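Local coordinates for protein putative L-alanine-DL-glutamate epimerase (Burkholderia xenovorans, PDB 3GO2) that probably acts as a magnesium-dependent racemase or epimerase of the mandelate racemase/muconate lactonizing enzyme family, its exact substrate being uncertain, at residues R149-A154 / R160-N165; A201-L206 / R234-F239; L324-N329 / M342-D347. All coordinates share one frame; numbering follows the deposited sequence. Where two conformers were deposited one is given.

In the fold
All three contacts lie in the barrel domain and follow one another along the chain without nesting or crossing. Interaction 1 comes first and closes the tight loop between helix 144-156 and strand 161-168. Interaction 2 then joins helix 193-210 to the turn behind helix 226-235, spanning strand 215-219. Interaction 3 closes the loop between helix 323-335 and strand 342-344. Interactions 1 and 2 are neighbours: Leu206 packs on Ile162 and Ala151, and His202 reaches Thr164, so helix 193-210 serves both. Interaction 3 meets interaction 1 on the inner side, where Lys163 and Glu343 form a long, weak ion pair.

Interaction 1 (R149-A154 / R160-N165); sequences RTAEEA and RAIKTN
Ile162 meets helix 144-156 with two separate methyl groups, each set against one alanine. CG2 presses on Ala154 CB at 3.5 Å, tighter than an ordinary carbon-carbon contact, while CD1 rests more easily against Ala151 CB at 4.0 Å. The two alanines are three residues apart, nearly one helical turn, and the branched side chain spans the step between them. Its conformation makes this possible: with chi1 at 59°, CG1 sits between the backbone N and the carbonyl carbon, and CG2 is left beside the N. The outer arm is stretched, chi2 -178°, which carries CD1 on to Ala151. The CB of Ala154 points toward the strand, and the short alanine side chains let the backbones come close, with Ala154 CA and Ile162 CA 7.5 Å apart. Leu206 of helix 193-210 touches both Ala151 and Ile162, and Trp123 lies against Ala154. The next residue along the strand, Lys163, faces the other way, toward the metal site, and forms a salt bridge with the magnesium ligand Glu245; it belongs to the 2-oxoglutarate site. The contact is thus wholly apolar and buried, held by shape and the exclusion of water. Neighbouring residues of the strand divide the work: Ile162 packs on the helix, and Lys163 serves the polar interior of the barrel.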
ATOM      1  N   ARG A 149     -24.859  23.647 -36.302  1.00 19.98           N
ATOM      2  CA  ARG A 149     -25.624  24.876 -36.102  1.00 20.57           C
ATOM      3  C   ARG A 149     -25.952  25.144 -34.654  1.00 20.55           C
ATOM      4  O   ARG A 149     -26.017  26.288 -34.258  1.00 20.45           O
ATOM      5  CB  ARG A 149     -26.908  24.846 -36.903  1.00 21.27           C
ATOM      6  CG  ARG A 149     -26.669  24.996 -38.389  1.00 24.75           C
ATOM      7  CD  ARG A 149     -27.989  25.266 -39.100  1.00 27.34           C
ATOM      8  NE  ARG A 149     -29.030  24.273 -38.826  1.00 30.12           N
ATOM      9  CZ  ARG A 149     -29.263  23.193 -39.556  1.00 32.67           C
ATOM     10  NH1 ARG A 149     -30.244  22.363 -39.212  1.00 32.65           N
ATOM     11  NH2 ARG A 149     -28.528  22.926 -40.633  1.00 35.59           N
ATOM     12  N   THR A 150     -26.178  24.079 -33.879  1.00 19.90           N
ATOM     13  CA  THR A 150     -26.457  24.237 -32.455  1.00 19.99           C
ATOM     14  C   THR A 150     -25.248  24.816 -31.719  1.00 19.08           C
ATOM     15  O   THR A 150     -25.402  25.686 -30.861  1.00 19.47           O
ATOM     16  CB  THR A 150     -26.891  22.910 -31.809  1.00 19.20           C
ATOM     17  OG1 THR A 150     -27.986  22.335 -32.523  1.00 21.28           O
ATOM     18  CG2 THR A 150     -27.322  23.126 -30.386  1.00 18.38           C
ATOM     19  N   ALA A 151     -24.043  24.330 -32.036  1.00 19.14           N
ATOM     20  CA  ALA A 151     -22.821  24.878 -31.450  1.00 19.20           C
ATOM     21  C   ALA A 151     -22.614  26.328 -31.883  1.00 19.88           C
ATOM     22  O   ALA A 151     -22.206  27.157 -31.077  1.00 19.64           O
ATOM     23  CB  ALA A 151     -21.621  24.045 -31.827  1.00 19.00           C
ATOM     24  N   GLU A 152     -22.904  26.636 -33.146  1.00 20.35           N
ATOM     25  CA  GLU A 152     -22.873  28.053 -33.607  1.00 20.26           C
ATOM     26  C   GLU A 152     -23.820  28.948 -32.801  1.00 19.82           C
ATOM     27  O   GLU A 152     -23.488  30.088 -32.485  1.00 19.90           O
ATOM     28  CB  GLU A 152     -23.217  28.161 -35.094  1.00 20.08           C
ATOM     29  CG  GLU A 152     -22.203  27.498 -36.039  1.00 23.14           C
ATOM     30  CD  GLU A 152     -22.593  27.541 -37.525  1.00 26.69           C
ATOM     31  OE1 GLU A 152     -23.806  27.555 -37.866  1.00 26.71           O
ATOM     32  OE2 GLU A 152     -21.646  27.526 -38.343  1.00 29.24           O
ATOM     33  N   GLU A 153     -25.017  28.455 -32.518  1.00 19.75           N
ATOM     34  CA  GLU A 153     -25.981  29.200 -31.722  1.00 19.79           C
ATOM     35  C   GLU A 153     -25.442  29.452 -30.297  1.00 19.69           C
ATOM     36  O   GLU A 153     -25.549  30.561 -29.763  1.00 19.81           O
ATOM     37  CB  GLU A 153     -27.339  28.485 -31.707  1.00 20.23           C
ATOM     38  CG  GLU A 153     -28.352  29.177 -30.864  1.00 20.92           C
ATOM     39  CD  GLU A 153     -29.672  28.479 -30.810  1.00 21.49           C
ATOM     40  OE1 GLU A 153     -30.058  27.773 -31.769  1.00 21.36           O
ATOM     41  OE2 GLU A 153     -30.337  28.683 -29.787  1.00 23.39           O
ATOM     42  N   ALA A 154     -24.820  28.432 -29.694  1.00 18.98           N
ATOM     43  CA  ALA A 154     -24.235  28.590 -28.382  1.00 19.64           C
ATOM     44  C   ALA A 154     -23.163  29.661 -28.424  1.00 19.03           C
ATOM     45  O   ALA A 154     -23.081  30.479 -27.538  1.00 19.78           O
ATOM     46  CB  ALA A 154     -23.634  27.238 -27.871  1.00 18.78           C
ATOM     47  N   ARG A 160     -19.888  29.937 -23.104  1.00 19.29           N
ATOM     48  CA  ARG A 160     -18.457  29.698 -23.169  1.00 19.33           C
ATOM     49  C   ARG A 160     -18.118  28.221 -23.216  1.00 17.53           C
ATOM     50  O   ARG A 160     -16.943  27.875 -23.412  1.00 17.08           O
ATOM     51  CB  ARG A 160     -17.785  30.282 -21.945  1.00 20.25           C
ATOM     52  CG  ARG A 160     -18.018  31.779 -21.759  1.00 24.00           C
ATOM     53  CD  ARG A 160     -17.637  32.200 -20.371  1.00 28.05           C
ATOM     54  NE  ARG A 160     -17.919  33.619 -20.151  1.00 28.28           N
ATOM     55  CZ  ARG A 160     -17.561  34.303 -19.066  1.00 30.92           C
ATOM     56  NH1 ARG A 160     -16.902  33.712 -18.060  1.00 31.44           N
ATOM     57  NH2 ARG A 160     -17.873  35.592 -18.985  1.00 29.40           N
ATOM     58  N   ALA A 161     -19.124  27.380 -22.986  1.00 15.88           N
ATOM     59  CA  ALA A 161     -18.953  25.918 -22.936  1.00 15.76           C
ATOM     60  C   ALA A 161     -20.268  25.206 -23.193  1.00 15.54           C
ATOM     61  O   ALA A 161     -21.331  25.712 -22.838  1.00 16.34           O
ATOM     62  CB  ALA A 161     -18.364  25.493 -21.606  1.00 16.23           C
ATOM     63  N   ILE A 162     -20.193  24.043 -23.839  1.00 14.51           N
ATOM     64  CA  ILE A 162     -21.353  23.199 -24.111  1.00 14.13           C
ATOM     65  C   ILE A 162     -21.003  21.750 -23.793  1.00 14.38           C
ATOM     66  O   ILE A 162     -19.832  21.377 -23.888  1.00 14.68           O
ATOM     67  CB  ILE A 162     -21.815  23.296 -25.612  1.00 15.24           C
ATOM     68  CG1 ILE A 162     -20.705  22.885 -26.565  1.00 15.53           C
ATOM     69  CG2 ILE A 162     -22.279  24.718 -25.926  1.00 15.03           C
ATOM     70  CD1 ILE A 162     -21.092  23.014 -28.050  1.00 17.20           C
ATOM     71  N   LYS A 163     -22.010  20.951 -23.427  1.00 13.71           N
ATOM     72  CA  LYS A 163     -21.818  19.534 -23.179  1.00 13.58           C
ATOM     73  C   LYS A 163     -22.699  18.675 -24.047  1.00 14.22           C
ATOM     74  O   LYS A 163     -23.889  18.913 -24.132  1.00 14.94           O
ATOM     75  CB  LYS A 163     -22.076  19.197 -21.724  1.00 13.68           C
ATOM     76  CG  LYS A 163     -21.584  17.798 -21.347  1.00 13.93           C
ATOM     77  CD  LYS A 163     -21.561  17.511 -19.828  1.00 12.97           C
ATOM     78  CE  LYS A 163     -22.915  17.149 -19.226  1.00 13.75           C
ATOM     79  NZ  LYS A 163     -22.848  16.959 -17.728  1.00 15.59           N
ATOM     80  N   THR A 164     -22.108  17.666 -24.679  1.00 14.82           N
ATOM     81  CA  THR A 164     -22.870  16.701 -25.462  1.00 14.70           C
ATOM     82  C   THR A 164     -22.708  15.285 -24.892  1.00 15.27           C
ATOM     83  O   THR A 164     -21.970  15.068 -23.927  1.00 15.63           O
ATOM     84  CB  THR A 164     -22.463  16.727 -26.969  1.00 15.50           C
ATOM     85  OG1 THR A 164     -23.444  16.015 -27.728  1.00 15.35           O
ATOM     86  CG2 THR A 164     -21.034  16.162 -27.202  1.00 15.71           C
ATOM     87  N   ASN A 165     -23.394  14.341 -25.515  1.00 14.12           N
ATOM     88  CA  ASN A 165     -23.383  12.925 -25.117  1.00 15.44           C
ATOM     89  C   ASN A 165     -22.970  12.092 -26.346  1.00 15.99           C
ATOM     90  O   ASN A 165     -22.266  12.603 -27.231  1.00 16.15           O
ATOM     91  CB  ASN A 165     -24.742  12.529 -24.576  1.00 14.68           C
ATOM     92  CG  ASN A 165     -25.138  13.314 -23.331  1.00 14.87           C
ATOM     93  OD1 ASN A 165     -25.001  12.818 -22.183  1.00 19.58           O
ATOM     94  ND2 ASN A 165     -25.621  14.523 -23.528  1.00 13.07           N
TER

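Interaction 2 (A201-L206 / R234-F239); sequences AHLEAL and RELADF
Phe239 and Leu236, at the two ends of a type I turn, take up Leu203 and Glu204 of helix 193-210. The aliphatic contacts lie deepest. Leu203 CD1 approaches Leu236 CD1 at 3.7 Å, and the two side chains cross at about a right angle; the second methyl of Leu236, CD2, is also near, 4.0 Å from Leu203 CD1. Both leucines also touch Leu218 of strand 215-219, which places them in the layer between barrel strand and helices.

The aromatic contacts come next. Leu203 CB stands 3.8 Å from Phe239 CE1, meeting the ring obliquely. Glu204 CG reaches the ring edge near its plane, 3.5 Å from Phe239 CZ. An extended chain beyond CG, chi2 175°, takes the carboxylate past this edge, its plane turned 29° from that of the ring.

The polar part lies at the margin. Glu204 OE2 forms a salt bridge with Arg200 NH1, one helical turn back, and Glu235 OE2 forms another with Arg200 NE, so a single guanidinium group serves carboxylates from both segments and probably eases the repulsion between them. Within the turn, Phe239 N donates to Leu236 O at 3.1 Å, fixing the spacing of the two apolar residues.

The chemistry is therefore graded: buried leucine methyls give way to a ring edge, and then to a shared arginine where the contact meets solvent at Glu204, whose methylene chain supplies the packing and whose carboxylate the charge pairing.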
ATOM      1  N   ALA A 201     -17.248  11.928 -35.531  1.00 18.79           N
ATOM      2  CA  ALA A 201     -18.009  12.730 -36.510  1.00 18.92           C
ATOM      3  C   ALA A 201     -18.832  13.816 -35.803  1.00 18.58           C
ATOM      4  O   ALA A 201     -18.835  14.982 -36.227  1.00 18.34           O
ATOM      5  CB  ALA A 201     -18.912  11.831 -37.378  1.00 19.23           C
ATOM      6  N   HIS A 202     -19.539  13.410 -34.738  1.00 17.59           N
ATOM      7  CA  HIS A 202     -20.353  14.331 -33.935  1.00 17.47           C
ATOM      8  C   HIS A 202     -19.559  15.470 -33.322  1.00 17.15           C
ATOM      9  O   HIS A 202     -19.922  16.646 -33.448  1.00 16.11           O
ATOM     10  CB  HIS A 202     -21.082  13.540 -32.848  1.00 17.36           C
ATOM     11  CG  HIS A 202     -21.992  14.363 -31.998  1.00 16.37           C
ATOM     12  ND1 HIS A 202     -23.346  14.474 -32.242  1.00 16.73           N
ATOM     13  CD2 HIS A 202     -21.753  15.066 -30.862  1.00 17.19           C
ATOM     14  CE1 HIS A 202     -23.888  15.254 -31.316  1.00 16.35           C
ATOM     15  NE2 HIS A 202     -22.943  15.629 -30.473  1.00 16.71           N
ATOM     16  N   LEU A 203     -18.474  15.122 -32.640  1.00 16.75           N
ATOM     17  CA  LEU A 203     -17.645  16.099 -32.006  1.00 16.77           C
ATOM     18  C   LEU A 203     -16.953  17.035 -33.018  1.00 17.63           C
ATOM     19  O   LEU A 203     -16.791  18.219 -32.743  1.00 17.92           O
ATOM     20  CB  LEU A 203     -16.606  15.403 -31.112  1.00 16.44           C
ATOM     21  CG  LEU A 203     -17.187  14.806 -29.842  1.00 16.20           C
ATOM     22  CD1 LEU A 203     -16.117  13.896 -29.182  1.00 14.64           C
ATOM     23  CD2 LEU A 203     -17.593  15.911 -28.886  1.00 14.97           C
ATOM     24  N   GLU A 204     -16.554  16.511 -34.171  1.00 18.10           N
ATOM     25  CA  GLU A 204     -15.942  17.362 -35.225  1.00 19.32           C
ATOM     26  C   GLU A 204     -16.926  18.414 -35.742  1.00 18.57           C
ATOM     27  O   GLU A 204     -16.538  19.581 -35.936  1.00 19.08           O
ATOM     28  CB  GLU A 204     -15.355  16.515 -36.350  1.00 19.68           C
ATOM     29  CG  GLU A 204     -14.031  15.873 -35.922  1.00 22.45           C
ATOM     30  CD  GLU A 204     -13.447  14.915 -36.932  1.00 26.94           C
ATOM     31  OE1 GLU A 204     -14.170  14.541 -37.876  1.00 28.90           O
ATOM     32  OE2 GLU A 204     -12.255  14.550 -36.774  1.00 27.66           O
ATOM     33  N   ALA A 205     -18.181  18.016 -35.910  1.00 18.69           N
ATOM     34  CA  ALA A 205     -19.253  18.942 -36.298  1.00 19.13           C
ATOM     35  C   ALA A 205     -19.494  19.982 -35.228  1.00 19.20           C
ATOM     36  O   ALA A 205     -19.639  21.191 -35.509  1.00 18.98           O
ATOM     37  CB  ALA A 205     -20.542  18.196 -36.637  1.00 18.95           C
ATOM     38  N   LEU A 206     -19.557  19.527 -33.980  1.00 19.46           N
ATOM     39  CA  LEU A 206     -19.710  20.457 -32.876  1.00 19.40           C
ATOM     40  C   LEU A 206     -18.581  21.480 -32.799  1.00 19.84           C
ATOM     41  O   LEU A 206     -18.831  22.668 -32.590  1.00 20.33           O
ATOM     42  CB  LEU A 206     -19.832  19.679 -31.554  1.00 20.77           C
ATOM     43  CG  LEU A 206     -20.650  20.333 -30.472  1.00 21.16           C
ATOM     44  CD1 LEU A 206     -22.147  20.379 -30.840  1.00 21.21           C
ATOM     45  CD2 LEU A 206     -20.436  19.555 -29.153  1.00 21.26           C
ATOM     46  N   ARG A 234      -8.439   7.187 -26.337  1.00 16.59           N
ATOM     47  CA  ARG A 234      -7.422   7.043 -27.388  1.00 17.54           C
ATOM     48  C   ARG A 234      -7.889   7.574 -28.731  1.00 17.76           C
ATOM     49  O   ARG A 234      -7.121   8.246 -29.447  1.00 18.78           O
ATOM     50  CB  ARG A 234      -7.034   5.583 -27.560  1.00 17.66           C
ATOM     51  CG  ARG A 234      -6.298   5.008 -26.417  1.00 18.72           C
ATOM     52  CD  ARG A 234      -6.310   3.490 -26.478  1.00 18.95           C
ATOM     53  NE  ARG A 234      -5.787   2.972 -25.232  1.00 19.76           N
ATOM     54  CZ  ARG A 234      -6.110   1.796 -24.669  1.00 17.11           C
ATOM     55  NH1 ARG A 234      -6.977   0.972 -25.243  1.00 17.44           N
ATOM     56  NH2 ARG A 234      -5.571   1.485 -23.489  1.00 17.44           N
ATOM     57  N   GLU A 235      -9.117   7.253 -29.110  1.00 17.67           N
ATOM     58  CA  GLU A 235      -9.696   7.796 -30.329  1.00 17.53           C
ATOM     59  C   GLU A 235      -9.670   9.328 -30.333  1.00 16.97           C
ATOM     60  O   GLU A 235      -9.369   9.961 -31.362  1.00 15.96           O
ATOM     61  CB  GLU A 235     -11.126   7.301 -30.498  1.00 17.79           C
ATOM     62  CG  GLU A 235     -11.879   7.908 -31.685  1.00 20.52           C
ATOM     63  CD  GLU A 235     -11.381   7.443 -33.051  1.00 26.76           C
ATOM     64  OE1 GLU A 235     -11.048   6.259 -33.191  1.00 28.17           O
ATOM     65  OE2 GLU A 235     -11.364   8.263 -33.998  1.00 28.32           O
ATOM     66  N   LEU A 236     -10.005   9.916 -29.195  1.00 15.81           N
ATOM     67  CA  LEU A 236     -10.184  11.367 -29.075  1.00 16.09           C
ATOM     68  C   LEU A 236      -8.984  12.046 -28.459  1.00 16.52           C
ATOM     69  O   LEU A 236      -9.088  13.131 -27.884  1.00 17.50           O
ATOM     70  CB  LEU A 236     -11.435  11.660 -28.246  1.00 16.23           C
ATOM     71  CG  LEU A 236     -12.727  11.042 -28.758  1.00 16.22           C
ATOM     72  CD1 LEU A 236     -13.862  11.345 -27.791  1.00 15.12           C
ATOM     73  CD2 LEU A 236     -13.054  11.506 -30.205  1.00 16.62           C
ATOM     74  N   ALA A 237      -7.822  11.432 -28.580  1.00 17.43           N
ATOM     75  CA  ALA A 237      -6.649  11.892 -27.858  1.00 19.03           C
ATOM     76  C   ALA A 237      -6.244  13.314 -28.246  1.00 20.45           C
ATOM     77  O   ALA A 237      -5.719  14.071 -27.410  1.00 21.62           O
ATOM     78  CB  ALA A 237      -5.489  10.943 -28.104  1.00 19.72           C
ATOM     79  N   ASP A 238      -6.492  13.674 -29.504  1.00 21.58           N
ATOM     80  CA  ASP A 238      -6.073  14.978 -30.038  0.50 22.06           C
ATOM     81  C   ASP A 238      -7.180  16.037 -30.025  1.00 22.00           C
ATOM     82  O   ASP A 238      -6.997  17.159 -30.527  1.00 22.27           O
ATOM     83  CB  ASP A 238      -5.562  14.783 -31.464  0.50 22.35           C
ATOM     84  CG  ASP A 238      -4.246  14.039 -31.508  0.50 23.48           C
ATOM     85  OD1 ASP A 238      -3.937  13.460 -32.568  0.50 28.11           O
ATOM     86  OD2 ASP A 238      -3.520  14.027 -30.492  0.50 25.62           O
ATOM     87  N   PHE A 239      -8.335  15.698 -29.484  1.00 21.56           N
ATOM     88  CA  PHE A 239      -9.417  16.665 -29.364  1.00 22.05           C
ATOM     89  C   PHE A 239      -9.212  17.564 -28.171  1.00 21.75           C
ATOM     90  O   PHE A 239      -8.684  17.137 -27.145  1.00 21.99           O
ATOM     91  CB  PHE A 239     -10.728  15.942 -29.162  1.00 23.34           C
ATOM     92  CG  PHE A 239     -11.424  15.637 -30.401  1.00 27.20           C
ATOM     93  CD1 PHE A 239     -12.363  16.520 -30.904  1.00 31.31           C
ATOM     94  CD2 PHE A 239     -11.147  14.462 -31.081  1.00 32.29           C
ATOM     95  CE1 PHE A 239     -13.023  16.235 -32.067  1.00 33.25           C
ATOM     96  CE2 PHE A 239     -11.804  14.161 -32.244  1.00 33.15           C
ATOM     97  CZ  PHE A 239     -12.745  15.039 -32.740  1.00 33.98           C
TER

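Interaction 3 (L324-N329 / M342-D347); sequences LCTMIN and METDID
The end of the Met342 side chain reaches across to helix 323-335 and settles beside Thr326 and Asn329. Its van der Waals contacts centre on the terminal methyl, CE, which lies 3.7 Å from Asn329 CB. Met342 CE also stands 3.9 Å from Thr326 CG2. The backbone O of Thr326 is nearer still, 3.4 Å from Met342 CE. An almost fully extended chain, from chi1 176° to chi3 154°, spans the gap between strand and helix. The sulfur, SD, follows behind, 3.9 Å from Asn329 O.

Among the polar groups, the OG1 atoms of Thr326 and Thr344 come within 3.8 Å, but each has its hydrogen bond outside the pair: Thr326 OG1 with Asn319 ND2, Thr344 OG1 with Tyr362 OH. The amide of Asn329 is likewise held, OD1 by Thr293 and ND2 by Asn319. Asn319 thus links two helix residues. Asp345 OD1 hydrogen-bonds ND1 of His125, a fumarate and 2-oxoglutarate ligand, which probably places this strand end beside the active site.

Helix and strand run antiparallel, at 172° with axes 9.7 Å apart, as in the modified (beta/alpha)7-beta barrel of the enolase superfamily, which closes where strand 342-344 pairs in parallel with strand 118-123.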
ATOM      1  N   LEU A 324     -36.269  25.885 -10.361  1.00 13.33           N
ATOM      2  CA  LEU A 324     -35.971  25.864  -8.926  1.00 13.07           C
ATOM      3  C   LEU A 324     -34.652  25.123  -8.646  1.00 13.36           C
ATOM      4  O   LEU A 324     -33.848  25.579  -7.825  1.00 14.15           O
ATOM      5  CB  LEU A 324     -37.127  25.309  -8.110  1.00 13.60           C
ATOM      6  CG  LEU A 324     -36.905  25.179  -6.606  1.00 13.14           C
ATOM      7  CD1 LEU A 324     -36.393  26.482  -5.994  1.00 14.58           C
ATOM      8  CD2 LEU A 324     -38.189  24.742  -5.904  1.00 14.45           C
ATOM      9  N   CYS A 325     -34.413  24.016  -9.328  1.00 13.73           N
ATOM     10  CA  CYS A 325     -33.114  23.336  -9.195  1.00 13.76           C
ATOM     11  C   CYS A 325     -31.969  24.253  -9.587  1.00 13.72           C
ATOM     12  O   CYS A 325     -30.916  24.234  -8.946  1.00 13.57           O
ATOM     13  CB  CYS A 325     -33.056  22.062 -10.011  1.00 13.80           C
ATOM     14  SG  CYS A 325     -34.073  20.737  -9.310  1.00 17.28           S
ATOM     15  N   THR A 326     -32.156  25.053 -10.634  1.00 13.68           N
ATOM     16  CA  THR A 326     -31.102  25.982 -11.039  1.00 13.50           C
ATOM     17  C   THR A 326     -30.824  26.989  -9.943  1.00 14.00           C
ATOM     18  O   THR A 326     -29.646  27.295  -9.645  1.00 14.14           O
ATOM     19  CB  THR A 326     -31.463  26.711 -12.359  1.00 12.68           C
ATOM     20  OG1 THR A 326     -31.551  25.753 -13.414  1.00 13.05           O
ATOM     21  CG2 THR A 326     -30.393  27.745 -12.727  1.00 13.64           C
ATOM     22  N   MET A 327     -31.887  27.497  -9.313  1.00 14.48           N
ATOM     23  CA  MET A 327     -31.705  28.493  -8.248  1.00 14.85           C
ATOM     24  C   MET A 327     -31.106  27.837  -6.985  1.00 14.42           C
ATOM     25  O   MET A 327     -30.286  28.436  -6.311  1.00 14.46           O
ATOM     26  CB  MET A 327     -33.006  29.235  -7.972  1.00 14.60           C
ATOM     27  CG  MET A 327     -33.508  30.021  -9.148  1.00 15.54           C
ATOM     28  SD  MET A 327     -32.333  31.255  -9.835  1.00  9.09           S
ATOM     29  CE  MET A 327     -33.523  32.593 -10.260  1.00 17.95           C
ATOM     30  N   ILE A 328     -31.461  26.593  -6.707  1.00 13.92           N
ATOM     31  CA  ILE A 328     -30.842  25.876  -5.583  1.00 13.11           C
ATOM     32  C   ILE A 328     -29.330  25.806  -5.794  1.00 13.42           C
ATOM     33  O   ILE A 328     -28.522  26.178  -4.921  1.00 13.00           O
ATOM     34  CB  ILE A 328     -31.468  24.466  -5.437  1.00 12.82           C
ATOM     35  CG1 ILE A 328     -32.893  24.602  -4.928  1.00 13.33           C
ATOM     36  CG2 ILE A 328     -30.699  23.569  -4.439  1.00 13.46           C
ATOM     37  CD1 ILE A 328     -33.699  23.301  -4.996  1.00 12.37           C
ATOM     38  N   ASN A 329     -28.968  25.341  -6.982  1.00 13.22           N
ATOM     39  CA  ASN A 329     -27.570  25.193  -7.366  1.00 13.12           C
ATOM     40  C   ASN A 329     -26.839  26.526  -7.451  1.00 14.23           C
ATOM     41  O   ASN A 329     -25.645  26.607  -7.130  1.00 13.51           O
ATOM     42  CB  ASN A 329     -27.483  24.410  -8.667  1.00 13.23           C
ATOM     43  CG  ASN A 329     -27.664  22.927  -8.460  1.00 13.14           C
ATOM     44  OD1 ASN A 329     -26.977  22.325  -7.625  1.00 15.11           O
ATOM     45  ND2 ASN A 329     -28.603  22.326  -9.182  1.00 14.74           N
ATOM     46  N   MET A 342     -20.684  25.641 -13.538  1.00 14.45           N
ATOM     47  CA  MET A 342     -22.047  25.173 -13.219  1.00 15.08           C
ATOM     48  C   MET A 342     -22.796  24.723 -14.477  1.00 15.16           C
ATOM     49  O   MET A 342     -22.852  25.421 -15.482  1.00 15.67           O
ATOM     50  CB  MET A 342     -22.886  26.226 -12.461  1.00 15.47           C
ATOM     51  CG  MET A 342     -24.366  25.809 -12.192  1.00 15.29           C
ATOM     52  SD  MET A 342     -25.135  26.917 -10.964  1.00 10.00           S
ATOM     53  CE  MET A 342     -26.869  26.699 -11.521  1.00 15.24           C
ATOM     54  N   GLU A 343     -23.352  23.526 -14.411  1.00 15.24           N
ATOM     55  CA  GLU A 343     -24.220  23.012 -15.456  1.00 13.84           C
ATOM     56  C   GLU A 343     -25.543  23.748 -15.510  1.00 14.34           C
ATOM     57  O   GLU A 343     -26.119  24.041 -14.494  1.00 14.07           O
ATOM     58  CB  GLU A 343     -24.531  21.532 -15.153  1.00 14.27           C
ATOM     59  CG  GLU A 343     -25.346  20.847 -16.249  1.00 13.25           C
ATOM     60  CD  GLU A 343     -25.609  19.383 -15.970  1.00 15.49           C
ATOM     61  OE1 GLU A 343     -25.520  18.970 -14.788  1.00 15.67           O
ATOM     62  OE2 GLU A 343     -25.902  18.654 -16.945  1.00 17.02           O
ATOM     63  N   THR A 344     -26.069  23.981 -16.706  1.00 13.75           N
ATOM     64  CA  THR A 344     -27.475  24.380 -16.811  1.00 14.00           C
ATOM     65  C   THR A 344     -27.993  23.984 -18.189  1.00 14.06           C
ATOM     66  O   THR A 344     -27.217  23.914 -19.135  1.00 14.15           O
ATOM     67  CB  THR A 344     -27.662  25.898 -16.544  1.00 14.16           C
ATOM     68  OG1 THR A 344     -29.023  26.164 -16.233  1.00 16.54           O
ATOM     69  CG2 THR A 344     -27.229  26.737 -17.749  1.00 13.61           C
ATOM     70  N   ASP A 345     -29.287  23.731 -18.291  1.00 15.04           N
ATOM     71  CA  ASP A 345     -29.920  23.488 -19.600  1.00 15.99           C
ATOM     72  C   ASP A 345     -30.450  24.817 -20.081  1.00 16.80           C
ATOM     73  O   ASP A 345     -31.216  25.502 -19.383  1.00 16.66           O
ATOM     74  CB  ASP A 345     -31.055  22.466 -19.480  1.00 16.29           C
ATOM     75  CG  ASP A 345     -30.550  21.044 -19.290  1.00 17.68           C
ATOM     76  OD1 ASP A 345     -29.442  20.714 -19.774  1.00 19.18           O
ATOM     77  OD2 ASP A 345     -31.284  20.225 -18.693  1.00 19.75           O
ATOM     78  N   ILE A 346     -30.044  25.204 -21.279  1.00 16.33           N
ATOM     79  CA  ILE A 346     -30.508  26.456 -21.860  1.00 16.72           C
ATOM     80  C   ILE A 346     -31.779  26.215 -22.697  1.00 17.46           C
ATOM     81  O   ILE A 346     -32.589  27.141 -22.880  1.00 17.45           O
ATOM     82  CB  ILE A 346     -29.353  27.137 -22.646  1.00 17.09           C
ATOM     83  CG1 ILE A 346     -28.269  27.650 -21.683  1.00 16.41           C
ATOM     84  CG2 ILE A 346     -29.859  28.276 -23.509  1.00 18.07           C
ATOM     85  CD1 ILE A 346     -28.761  28.605 -20.584  1.00 14.46           C
ATOM     86  N   ASP A 347     -31.956  24.986 -23.182  1.00 17.98           N
ATOM     87  CA  ASP A 347     -33.208  24.559 -23.824  1.00 18.75           C
ATOM     88  C   ASP A 347     -34.275  24.380 -22.742  1.00 18.81           C
ATOM     89  O   ASP A 347     -34.115  23.556 -21.825  1.00 19.75           O
ATOM     90  CB  ASP A 347     -33.028  23.265 -24.609  1.00 18.80           C
ATOM     91  CG  ASP A 347     -31.999  23.385 -25.730  1.00 21.11           C
ATOM     92  OD1 ASP A 347     -32.291  24.097 -26.723  1.00 23.80           O
ATOM     93  OD2 ASP A 347     -30.905  22.766 -25.602  1.00 22.65           O
TER